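Local coordinates for E2A dna-binding protein (Human adenovirus 5, PDB 2WB0) that binds single-stranded DNA and, by forming multimers, unwinds the template without ATP during strand-displacement replication of the viral genome, at residues 256-260 / 261-265; 57-61 / 62-66; 98-101 / 102-105; 22-25 / 26-30. All coordinates share one frame; numbering follows the deposited sequence.

Contact 1: residues 256-260 / 261-265; sequences DLISD and KSVLA
The Asp260 carboxylate is the flat group here, and the CG2 methyl of Val263 sits squarely over one of its faces, 3.5 Å above Asp260 CG. The backbone N of Val263 stands on that same side of the carboxylate plane. On the opposite side of the plane from Val263, a water donates to Asp260 OD1 and is hydrogen-bonded to Ser262 OG at 2.8 Å. Asp260 is the N-cap of helix 261-268, within the C-terminal zinc-binding region of the protein. With CG anti to the backbone N (chi1 179°), its carboxylate swings forward over the first turn. OD1 accepts there from Val263 N at 3.1 Å, with an N-H...O angle of 155°, and more weakly from Ser262 N; OD1 is modelled too close to a neighbour, so the exact geometry of its bonds is uncertain. The regular helical bond from Leu264 N to Asp260 O, 3.0 Å long, ends on the same residue, so its backbone and side chain both receive N-H groups of the first turn.

The helix itself rests on helix 189-206, where Ser262 meets Phe202 and Ala265 meets Ala201. Beside the cap, Ile258 packs on the first turn mainly through CG2, with CB also against Leu264 CD1. Ile258 CG2 touches Leu264 CD1 as those chains slide past each other in opposite directions, and lies 3.8 Å from Val263 CG1, where the side chains cross at about a right angle.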
loop_
_atom_site.group_PDB
_atom_site.type_symbol
_atom_site.label_atom_id
_atom_site.label_comp_id
_atom_site.label_asym_id
_atom_site.label_seq_id
_atom_site.Cartn_x
_atom_site.Cartn_y
_atom_site.Cartn_z
ATOM N N ASP A 256 -6.984 -5.020 29.431
ATOM C CA ASP A 256 -7.254 -6.292 30.150
ATOM C C ASP A 256 -8.541 -6.956 29.681
ATOM O O ASP A 256 -8.749 -8.157 29.895
ATOM C CB ASP A 256 -7.305 -6.095 31.674
ATOM C CG ASP A 256 -6.058 -5.398 32.245
ATOM O OD1 ASP A 256 -4.939 -5.448 31.649
ATOM O OD2 ASP A 256 -6.211 -4.806 33.344
ATOM N N LEU A 257 -9.405 -6.175 29.044
ATOM C CA LEU A 257 -10.679 -6.691 28.554
ATOM C C LEU A 257 -10.567 -7.392 27.214
ATOM O O LEU A 257 -11.520 -8.026 26.770
ATOM C CB LEU A 257 -11.668 -5.523 28.420
ATOM C CG LEU A 257 -12.779 -5.237 29.434
ATOM C CD1 LEU A 257 -14.188 -5.603 28.816
ATOM C CD2 LEU A 257 -12.506 -5.916 30.818
ATOM N N ILE A 258 -9.410 -7.270 26.560
ATOM C CA ILE A 258 -9.255 -7.650 25.143
ATOM C C ILE A 258 -8.388 -8.905 25.052
ATOM O O ILE A 258 -7.302 -8.980 25.626
ATOM C CB ILE A 258 -8.600 -6.462 24.303
ATOM C CG1 ILE A 258 -9.483 -5.200 24.335
ATOM C CG2 ILE A 258 -8.286 -6.886 22.834
ATOM C CD1 ILE A 258 -8.697 -3.867 24.110
ATOM N N SER A 259 -8.881 -9.919 24.372
ATOM C CA SER A 259 -8.011 -11.064 24.207
ATOM C C SER A 259 -7.581 -11.215 22.755
ATOM O O SER A 259 -6.687 -12.011 22.465
ATOM C CB SER A 259 -8.675 -12.353 24.705
ATOM O OG SER A 259 -9.890 -12.478 24.034
ATOM N N ASP A 260 -8.213 -10.468 21.851
ATOM C CA ASP A 260 -7.864 -10.628 20.442
ATOM C C ASP A 260 -6.412 -10.100 20.266
ATOM O O ASP A 260 -6.123 -8.894 20.432
ATOM C CB ASP A 260 -8.924 -10.005 19.536
ATOM C CG ASP A 260 -8.586 -10.135 18.031
ATOM O OD1 ASP A 260 -7.376 -10.058 17.674
ATOM O OD2 ASP A 260 -9.518 -10.296 17.220
ATOM N N LYS A 261 -5.479 -10.996 19.978
ATOM C CA LYS A 261 -4.077 -10.518 19.800
ATOM C C LYS A 261 -3.888 -9.458 18.666
ATOM O O LYS A 261 -2.989 -8.598 18.768
ATOM C CB LYS A 261 -3.047 -11.669 19.674
ATOM C CG LYS A 261 -3.017 -12.680 20.877
ATOM C CD LYS A 261 -3.289 -11.964 22.196
ATOM C CE LYS A 261 -3.148 -12.895 23.460
ATOM N NZ LYS A 261 -1.745 -13.377 23.822
ATOM N N SER A 262 -4.724 -9.540 17.623
ATOM C CA SER A 262 -4.785 -8.573 16.469
ATOM C C SER A 262 -5.071 -7.225 16.980
ATOM O O SER A 262 -4.460 -6.194 16.533
ATOM C CB SER A 262 -6.049 -8.833 15.599
ATOM O OG SER A 262 -5.727 -9.884 14.838
ATOM N N VAL A 263 -6.093 -7.198 17.832
ATOM C CA VAL A 263 -6.549 -5.945 18.415
ATOM C C VAL A 263 -5.493 -5.368 19.350
ATOM O O VAL A 263 -5.208 -4.144 19.335
ATOM C CB VAL A 263 -7.945 -6.106 19.097
ATOM C CG1 VAL A 263 -8.359 -4.779 19.686
ATOM C CG2 VAL A 263 -8.972 -6.612 18.067
ATOM N N LEU A 264 -4.865 -6.233 20.139
ATOM C CA LEU A 264 -3.837 -5.797 21.080
ATOM C C LEU A 264 -2.632 -5.181 20.343
ATOM O O LEU A 264 -1.895 -4.281 20.876
ATOM C CB LEU A 264 -3.356 -7.000 21.915
ATOM C CG LEU A 264 -3.877 -7.266 23.348
ATOM C CD1 LEU A 264 -4.783 -6.276 24.043
ATOM C CD2 LEU A 264 -4.242 -8.718 23.582
ATOM N N ALA A 265 -2.381 -5.669 19.131
ATOM C CA ALA A 265 -1.302 -5.027 18.342
ATOM C C ALA A 265 -1.502 -3.527 18.235
ATOM O O ALA A 265 -0.527 -2.745 18.401
ATOM C CB ALA A 265 -1.198 -5.659 16.913
HETATM O O HOH W 1 -6.092 -12.387 16.003
#

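Contact 2: residues 57-61 / 62-66; sequences LQLTF and TSNKT
Leu59 turns its side chain onto the start of the following helix, and its CD1 methyl lies 3.5 Å from Asn64 OD1, the two side chains crossing obliquely. The same methyl is 4.1 Å from Thr62 CG2, while farther back Leu59 CB lies 4.0 Å from Thr62 CB. No hydrogen bond joins the two halves; the first shell is van der Waals contact, including a methyl against the amide oxygen. Thr62 divides its branches accordingly: CG2, anti to the backbone N, faces the leucine, and OG1, beside that N (chi1 -66°), is engaged by Asp302 OD2 and Ser299 N. Asp302 OD2 also accepts from Thr60 N, so one carboxylate oxygen fixes the chain two residues apart.

Between them, Phe61 adopts left-handed backbone angles (phi 53°), which turns the chain sharply. Its side chain leaves the backbone away from 62-66, and the ring packs on Leu272 and Val274 of strand 271-276. Thr60 CG2 lies 4.0 Å above one face of that ring, toward its rim, and the ring of Phe245 meets it at an inclination of about 55°. The loop thus delivers the chain to Ser63, the N-cap of helix 64-83 in the all-alpha region. Ser63 OG shares a 2.9 Å hydrogen bond with Thr66 OG1; either hydroxyl could donate.

Farther out, backbone hydrogen bonds tie Ser63 to Lys297, and Thr66 OG1 is bonded to Lys297 N. Lys65 NZ forms salt bridges with Glu224 and Asp295, sequence neighbours of the zinc ligands Cys223 and Cys294; the Ser63 side chain lies about 12 Å from a bound zinc ion.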
loop_
_atom_site.group_PDB
_atom_site.type_symbol
_atom_site.label_atom_id
_atom_site.label_comp_id
_atom_site.label_asym_id
_atom_site.label_seq_id
_atom_site.Cartn_x
_atom_site.Cartn_y
_atom_site.Cartn_z
ATOM N N LEU A 57 -17.894 -5.467 8.596
ATOM C CA LEU A 57 -16.403 -5.348 8.594
ATOM C C LEU A 57 -16.062 -3.894 8.883
ATOM O O LEU A 57 -16.654 -3.033 8.291
ATOM C CB LEU A 57 -15.788 -5.760 7.235
ATOM C CG LEU A 57 -14.330 -5.326 6.933
ATOM C CD1 LEU A 57 -13.386 -6.120 7.807
ATOM C CD2 LEU A 57 -14.056 -5.585 5.450
ATOM N N GLN A 58 -15.124 -3.639 9.792
ATOM C CA GLN A 58 -14.710 -2.300 10.164
ATOM C C GLN A 58 -13.375 -1.975 9.478
ATOM O O GLN A 58 -12.418 -2.730 9.617
ATOM C CB GLN A 58 -14.551 -2.205 11.699
ATOM C CG GLN A 58 -15.924 -2.188 12.441
ATOM C CD GLN A 58 -15.890 -2.752 13.878
ATOM O OE1 GLN A 58 -16.150 -2.018 14.848
ATOM N NE2 GLN A 58 -15.574 -4.071 14.020
ATOM N N LEU A 59 -13.343 -0.922 8.677
ATOM C CA LEU A 59 -12.095 -0.517 8.006
ATOM C C LEU A 59 -11.510 0.618 8.835
ATOM O O LEU A 59 -12.300 1.336 9.491
ATOM C CB LEU A 59 -12.397 -0.048 6.557
ATOM C CG LEU A 59 -12.854 -1.211 5.641
ATOM C CD1 LEU A 59 -13.151 -0.764 4.229
ATOM C CD2 LEU A 59 -11.853 -2.404 5.593
ATOM N N THR A 60 -10.185 0.829 8.785
ATOM C CA THR A 60 -9.580 1.876 9.632
ATOM C C THR A 60 -8.611 2.624 8.748
ATOM O O THR A 60 -7.627 2.005 8.266
ATOM C CB THR A 60 -8.777 1.282 10.788
ATOM O OG1 THR A 60 -9.604 0.366 11.498
ATOM C CG2 THR A 60 -8.324 2.417 11.812
ATOM N N PHE A 61 -8.924 3.900 8.478
ATOM C CA PHE A 61 -8.147 4.706 7.503
ATOM C C PHE A 61 -8.034 4.002 6.143
ATOM O O PHE A 61 -6.932 4.054 5.473
ATOM C CB PHE A 61 -6.709 4.965 7.940
ATOM C CG PHE A 61 -6.567 5.501 9.343
ATOM C CD1 PHE A 61 -7.382 6.558 9.822
ATOM C CD2 PHE A 61 -5.652 4.924 10.190
ATOM C CE1 PHE A 61 -7.244 6.992 11.216
ATOM C CE2 PHE A 61 -5.495 5.359 11.480
ATOM C CZ PHE A 61 -6.262 6.410 11.985
ATOM N N THR A 62 -9.103 3.367 5.713
ATOM C CA THR A 62 -9.101 2.716 4.415
ATOM C C THR A 62 -10.420 3.118 3.787
ATOM O O THR A 62 -11.431 3.114 4.482
ATOM C CB THR A 62 -9.107 1.206 4.631
ATOM O OG1 THR A 62 -7.898 0.841 5.238
ATOM C CG2 THR A 62 -9.302 0.456 3.305
ATOM N N SER A 63 -10.421 3.474 2.507
ATOM C CA SER A 63 -11.715 3.761 1.866
ATOM C C SER A 63 -12.340 2.483 1.380
ATOM O O SER A 63 -11.614 1.511 1.034
ATOM C CB SER A 63 -11.576 4.723 0.720
ATOM O OG SER A 63 -11.184 4.058 -0.421
ATOM N N ASN A 64 -13.664 2.429 1.401
ATOM C CA ASN A 64 -14.380 1.195 0.955
ATOM C C ASN A 64 -13.983 0.778 -0.450
ATOM O O ASN A 64 -13.763 -0.394 -0.728
ATOM C CB ASN A 64 -15.924 1.382 0.958
ATOM C CG ASN A 64 -16.514 1.609 2.392
ATOM O OD1 ASN A 64 -15.980 1.129 3.371
ATOM N ND2 ASN A 64 -17.655 2.362 2.477
ATOM N N LYS A 65 -13.853 1.758 -1.325
ATOM C CA LYS A 65 -13.500 1.531 -2.717
ATOM C C LYS A 65 -12.128 0.923 -2.814
ATOM O O LYS A 65 -11.926 -0.048 -3.577
ATOM C CB LYS A 65 -13.514 2.869 -3.480
ATOM C CG LYS A 65 -13.014 2.742 -4.918
ATOM C CD LYS A 65 -12.903 4.174 -5.514
ATOM C CE LYS A 65 -11.827 4.302 -6.582
ATOM N NZ LYS A 65 -11.681 5.751 -7.050
ATOM N N THR A 66 -11.172 1.465 -2.039
ATOM C CA THR A 66 -9.818 0.958 -2.135
ATOM C C THR A 66 -9.779 -0.457 -1.573
ATOM O O THR A 66 -9.088 -1.275 -2.120
ATOM C CB THR A 66 -8.780 1.804 -1.385
ATOM O OG1 THR A 66 -8.857 3.170 -1.850
ATOM C CG2 THR A 66 -7.352 1.260 -1.703
#

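Contact 3: residues 98-101 / 102-105; sequences WLHR and CAEI
His100 holds CG in the crowded position between its own backbone N and carbonyl carbon (chi1 48°), which folds the imidazole forward until ND1 accepts from Cys102 N. The bond is 3.0 Å long and fairly straight, 162° at the hydrogen, with the donor tilted 17° out of the ring plane. It spans a tight turn where the chain leaves strand 95-99, whose antiparallel partner is strand 216-220; Arg101, at the corner, has left-handed backbone angles. Since ND1 is the acceptor, any proton on a neutral ring would be expected on NE2.

The same bend gathers a buried cluster. His100 CB sits over the centre of one face of the Trp98 indole, 3.5 Å above it. Cys102 SG approaches that indole obliquely, a sulfur-aromatic contact reaching 4.2 Å at CH2. Phe196 of helix 189-206 touches both His100 and Cys102, while the Trp98 side chain lies about 8 Å from a zinc ion.

On the exposed flank, Arg101 and Glu104 run alongside each other, pointing the same way. Their opposite charges probably attract, but no salt bridge forms: Glu104 OE2 meets the arginine's aliphatic part, 3.5 Å from Arg101 CD, and stays 4.5 Å from Arg101 NE, well out of the guanidinium plane.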
loop_
_atom_site.group_PDB
_atom_site.type_symbol
_atom_site.label_atom_id
_atom_site.label_comp_id
_atom_site.label_asym_id
_atom_site.label_seq_id
_atom_site.Cartn_x
_atom_site.Cartn_y
_atom_site.Cartn_z
ATOM N N TRP A 98 8.043 -5.772 1.437
ATOM C CA TRP A 98 9.228 -5.018 1.762
ATOM C C TRP A 98 9.774 -5.491 3.122
ATOM O O TRP A 98 9.077 -5.428 4.111
ATOM C CB TRP A 98 8.918 -3.522 1.752
ATOM C CG TRP A 98 10.009 -2.633 2.339
ATOM C CD1 TRP A 98 11.388 -2.760 2.208
ATOM C CD2 TRP A 98 9.781 -1.421 3.055
ATOM N NE1 TRP A 98 12.013 -1.718 2.864
ATOM C CE2 TRP A 98 11.051 -0.875 3.384
ATOM C CE3 TRP A 98 8.609 -0.771 3.495
ATOM C CZ2 TRP A 98 11.192 0.253 4.198
ATOM C CZ3 TRP A 98 8.738 0.394 4.287
ATOM C CH2 TRP A 98 10.038 0.898 4.609
ATOM N N LEU A 99 11.027 -5.974 3.150
ATOM C CA LEU A 99 11.648 -6.431 4.394
ATOM C C LEU A 99 12.130 -5.165 5.016
ATOM O O LEU A 99 13.254 -4.713 4.720
ATOM C CB LEU A 99 12.854 -7.362 4.100
ATOM C CG LEU A 99 13.643 -7.819 5.366
ATOM C CD1 LEU A 99 12.731 -8.605 6.253
ATOM C CD2 LEU A 99 14.836 -8.728 4.892
ATOM N N HIS A 100 11.299 -4.551 5.860
ATOM C CA HIS A 100 11.493 -3.126 6.145
ATOM C C HIS A 100 12.561 -2.836 7.181
ATOM O O HIS A 100 13.176 -1.793 7.112
ATOM C CB HIS A 100 10.166 -2.482 6.621
ATOM C CG HIS A 100 9.465 -3.258 7.693
ATOM N ND1 HIS A 100 9.703 -3.078 9.057
ATOM C CD2 HIS A 100 8.529 -4.226 7.591
ATOM C CE1 HIS A 100 8.931 -3.925 9.722
ATOM N NE2 HIS A 100 8.203 -4.628 8.854
ATOM N N ARG A 101 12.718 -3.710 8.187
ATOM C CA ARG A 101 13.666 -3.534 9.300
ATOM C C ARG A 101 13.450 -2.250 10.056
ATOM O O ARG A 101 14.400 -1.629 10.574
ATOM C CB ARG A 101 15.129 -3.646 8.804
ATOM C CG ARG A 101 15.412 -5.021 8.253
ATOM C CD ARG A 101 16.868 -5.306 7.986
ATOM N NE ARG A 101 16.896 -6.485 7.119
ATOM C CZ ARG A 101 17.987 -7.020 6.561
ATOM N NH1 ARG A 101 19.191 -6.497 6.783
ATOM N NH2 ARG A 101 17.883 -8.098 5.785
ATOM N N CYS A 102 12.200 -1.821 10.087
ATOM C CA CYS A 102 11.825 -0.592 10.803
ATOM C C CYS A 102 11.312 -0.860 12.220
ATOM O O CYS A 102 11.055 0.085 12.995
ATOM C CB CYS A 102 10.764 0.199 10.015
ATOM S SG CYS A 102 11.427 1.057 8.566
ATOM N N ALA A 103 11.181 -2.122 12.585
ATOM C CA ALA A 103 10.829 -2.413 13.988
ATOM C C ALA A 103 11.874 -3.254 14.686
ATOM O O ALA A 103 11.524 -3.924 15.656
ATOM C CB ALA A 103 9.509 -3.160 14.105
ATOM N N GLU A 104 13.107 -3.267 14.224
ATOM C CA GLU A 104 14.158 -4.189 14.769
ATOM C C GLU A 104 15.034 -3.437 15.791
ATOM O O GLU A 104 15.502 -4.013 16.796
ATOM C CB GLU A 104 15.043 -4.631 13.625
ATOM C CG GLU A 104 15.744 -5.979 13.662
ATOM C CD GLU A 104 16.170 -6.417 12.231
ATOM O OE1 GLU A 104 15.827 -7.551 11.783
ATOM O OE2 GLU A 104 16.817 -5.612 11.521
ATOM N N ILE A 105 15.318 -2.193 15.492
ATOM C CA ILE A 105 16.208 -1.408 16.312
ATOM C C ILE A 105 15.460 -0.198 16.851
ATOM O O ILE A 105 14.925 0.634 16.108
ATOM C CB ILE A 105 17.444 -0.901 15.491
ATOM C CG1 ILE A 105 18.087 -2.037 14.660
ATOM C CG2 ILE A 105 18.360 -0.004 16.355
ATOM C CD1 ILE A 105 19.529 -2.290 14.895
HETATM O O HOH W 2 14.505 -0.732 13.237
#

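Contact 4: residues 22-25 / 26-30; sequences YHVD and NDLKA
Val24 and Leu28 meet at about a right angle, Val24 CG2 lying against Leu28 CB at 4.0 Å. The same methyl also touches Lys29 CG, at 3.9 Å, where the lysine stem passes over the Val24 carbonyl. A bend at chi3 (-66°) then keeps Lys29 CE close to Val24 O, 3.7 Å away, and NZ ends in a salt bridge with Asp20 of the preceding helix.

The Asp25 side chain leaves at a steep angle to Val24, and its carboxylate end curls over the new helix. Its CG is anti to the backbone N (chi1 167°), carrying OD2 above the first turn, where it accepts from Leu28 N at 2.9 Å. That donor arrives on the anti side of the oxygen, 27° out of the carboxylate plane. A second bond, from Lys29 N to Asp25 O (3.0 Å), opens the regular helical ladder. Asp25 is therefore the N-cap of helix 26-31, set directly after the Schellman motif that ends helix 7-21 with His23 at its C-prime position: a tight helix-to-helix junction in the all-alpha region.

Facing the positive end of the helix dipole, the Asp25 carboxylate would probably be stabilised as an anion, although Asp27 OD2, 4.9 Å from Asp25 OD2, would oppose this in part.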
loop_
_atom_site.group_PDB
_atom_site.type_symbol
_atom_site.label_atom_id
_atom_site.label_comp_id
_atom_site.label_asym_id
_atom_site.label_seq_id
_atom_site.Cartn_x
_atom_site.Cartn_y
_atom_site.Cartn_z
ATOM N N TYR A 22 -22.047 -14.920 -7.831
ATOM C CA TYR A 22 -22.183 -13.666 -7.096
ATOM C C TYR A 22 -22.972 -12.575 -7.809
ATOM O O TYR A 22 -22.951 -11.408 -7.394
ATOM C CB TYR A 22 -20.833 -13.216 -6.529
ATOM C CG TYR A 22 -20.291 -14.252 -5.555
ATOM C CD1 TYR A 22 -20.731 -14.284 -4.211
ATOM C CD2 TYR A 22 -19.371 -15.199 -5.971
ATOM C CE1 TYR A 22 -20.241 -15.251 -3.335
ATOM C CE2 TYR A 22 -18.871 -16.142 -5.133
ATOM C CZ TYR A 22 -19.307 -16.174 -3.815
ATOM O OH TYR A 22 -18.754 -17.133 -3.021
ATOM N N HIS A 23 -23.706 -12.972 -8.864
ATOM C CA HIS A 23 -24.672 -12.092 -9.537
ATOM C C HIS A 23 -24.048 -10.782 -9.964
ATOM O O HIS A 23 -24.607 -9.708 -9.712
ATOM C CB HIS A 23 -25.899 -11.857 -8.626
ATOM C CG HIS A 23 -26.409 -13.124 -8.017
ATOM N ND1 HIS A 23 -27.065 -14.091 -8.762
ATOM C CD2 HIS A 23 -26.289 -13.627 -6.758
ATOM C CE1 HIS A 23 -27.358 -15.118 -7.980
ATOM N NE2 HIS A 23 -26.890 -14.868 -6.763
ATOM N N VAL A 24 -22.859 -10.851 -10.578
ATOM C CA VAL A 24 -22.277 -9.594 -11.034
ATOM C C VAL A 24 -23.040 -9.064 -12.249
ATOM O O VAL A 24 -23.530 -9.855 -13.074
ATOM C CB VAL A 24 -20.687 -9.552 -11.091
ATOM C CG1 VAL A 24 -20.042 -10.789 -10.528
ATOM C CG2 VAL A 24 -20.109 -9.093 -12.454
ATOM N N ASP A 25 -23.139 -7.733 -12.320
ATOM C CA ASP A 25 -23.789 -6.997 -13.404
ATOM C C ASP A 25 -23.597 -7.600 -14.816
ATOM O O ASP A 25 -22.505 -8.058 -15.161
ATOM C CB ASP A 25 -23.221 -5.589 -13.403
ATOM C CG ASP A 25 -23.578 -4.845 -14.639
ATOM O OD1 ASP A 25 -24.742 -4.428 -14.728
ATOM O OD2 ASP A 25 -22.721 -4.726 -15.553
ATOM N N ASN A 26 -24.628 -7.573 -15.655
ATOM C CA ASN A 26 -24.540 -8.409 -16.856
ATOM C C ASN A 26 -23.516 -7.884 -17.871
ATOM O O ASN A 26 -22.852 -8.672 -18.550
ATOM C CB ASN A 26 -25.892 -8.583 -17.538
ATOM C CG ASN A 26 -26.839 -9.470 -16.764
ATOM O OD1 ASN A 26 -28.002 -9.129 -16.642
ATOM N ND2 ASN A 26 -26.358 -10.609 -16.246
ATOM N N ASP A 27 -23.422 -6.570 -17.978
ATOM C CA ASP A 27 -22.453 -5.979 -18.870
ATOM C C ASP A 27 -21.025 -6.292 -18.451
ATOM O O ASP A 27 -20.186 -6.675 -19.287
ATOM C CB ASP A 27 -22.706 -4.490 -19.016
ATOM C CG ASP A 27 -24.012 -4.204 -19.805
ATOM O OD1 ASP A 27 -24.599 -5.166 -20.386
ATOM O OD2 ASP A 27 -24.432 -3.024 -19.827
ATOM N N LEU A 28 -20.758 -6.162 -17.150
ATOM C CA LEU A 28 -19.423 -6.486 -16.625
ATOM C C LEU A 28 -19.131 -7.943 -16.962
ATOM O O LEU A 28 -18.041 -8.266 -17.373
ATOM C CB LEU A 28 -19.325 -6.230 -15.119
ATOM C CG LEU A 28 -19.241 -4.763 -14.602
ATOM C CD1 LEU A 28 -19.088 -4.879 -13.074
ATOM C CD2 LEU A 28 -18.066 -3.987 -15.205
ATOM N N LYS A 29 -20.133 -8.817 -16.845
ATOM C CA LYS A 29 -19.918 -10.236 -17.155
ATOM C C LYS A 29 -19.633 -10.442 -18.642
ATOM O O LYS A 29 -18.743 -11.189 -18.995
ATOM C CB LYS A 29 -21.125 -11.095 -16.791
ATOM C CG LYS A 29 -21.249 -11.397 -15.322
ATOM C CD LYS A 29 -22.017 -12.728 -15.092
ATOM C CE LYS A 29 -23.498 -12.594 -15.544
ATOM N NZ LYS A 29 -24.273 -13.756 -15.051
ATOM N N ALA A 30 -20.432 -9.784 -19.476
ATOM C CA ALA A 30 -20.412 -9.970 -20.942
ATOM C C ALA A 30 -19.046 -9.552 -21.458
ATOM O O ALA A 30 -18.448 -10.211 -22.328
ATOM C CB ALA A 30 -21.483 -9.064 -21.591
#

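Along the chain the order is contact 4, contact 2, contact 3, contact 1, and none touches another. Contacts 4 and 2 belong to the all-alpha region, their centres 24 Å apart, and each leads into a helix, 26-31 and 64-83. Contact 3 comes next, where the chain leaves strand 95-99, with the Trp98 side chain near the first zinc site; it lies on the opposite side of the chain's centre from contact 4, with centres 43 Å apart. Contact 1 starts helix 261-268 in the second zinc-binding region. Helix 189-206 is a shared neighbour of contacts 1 and 3, whose centres are 23 Å apart. Three helix starts and one strand exit thus mark turning points across the DNA-binding domain.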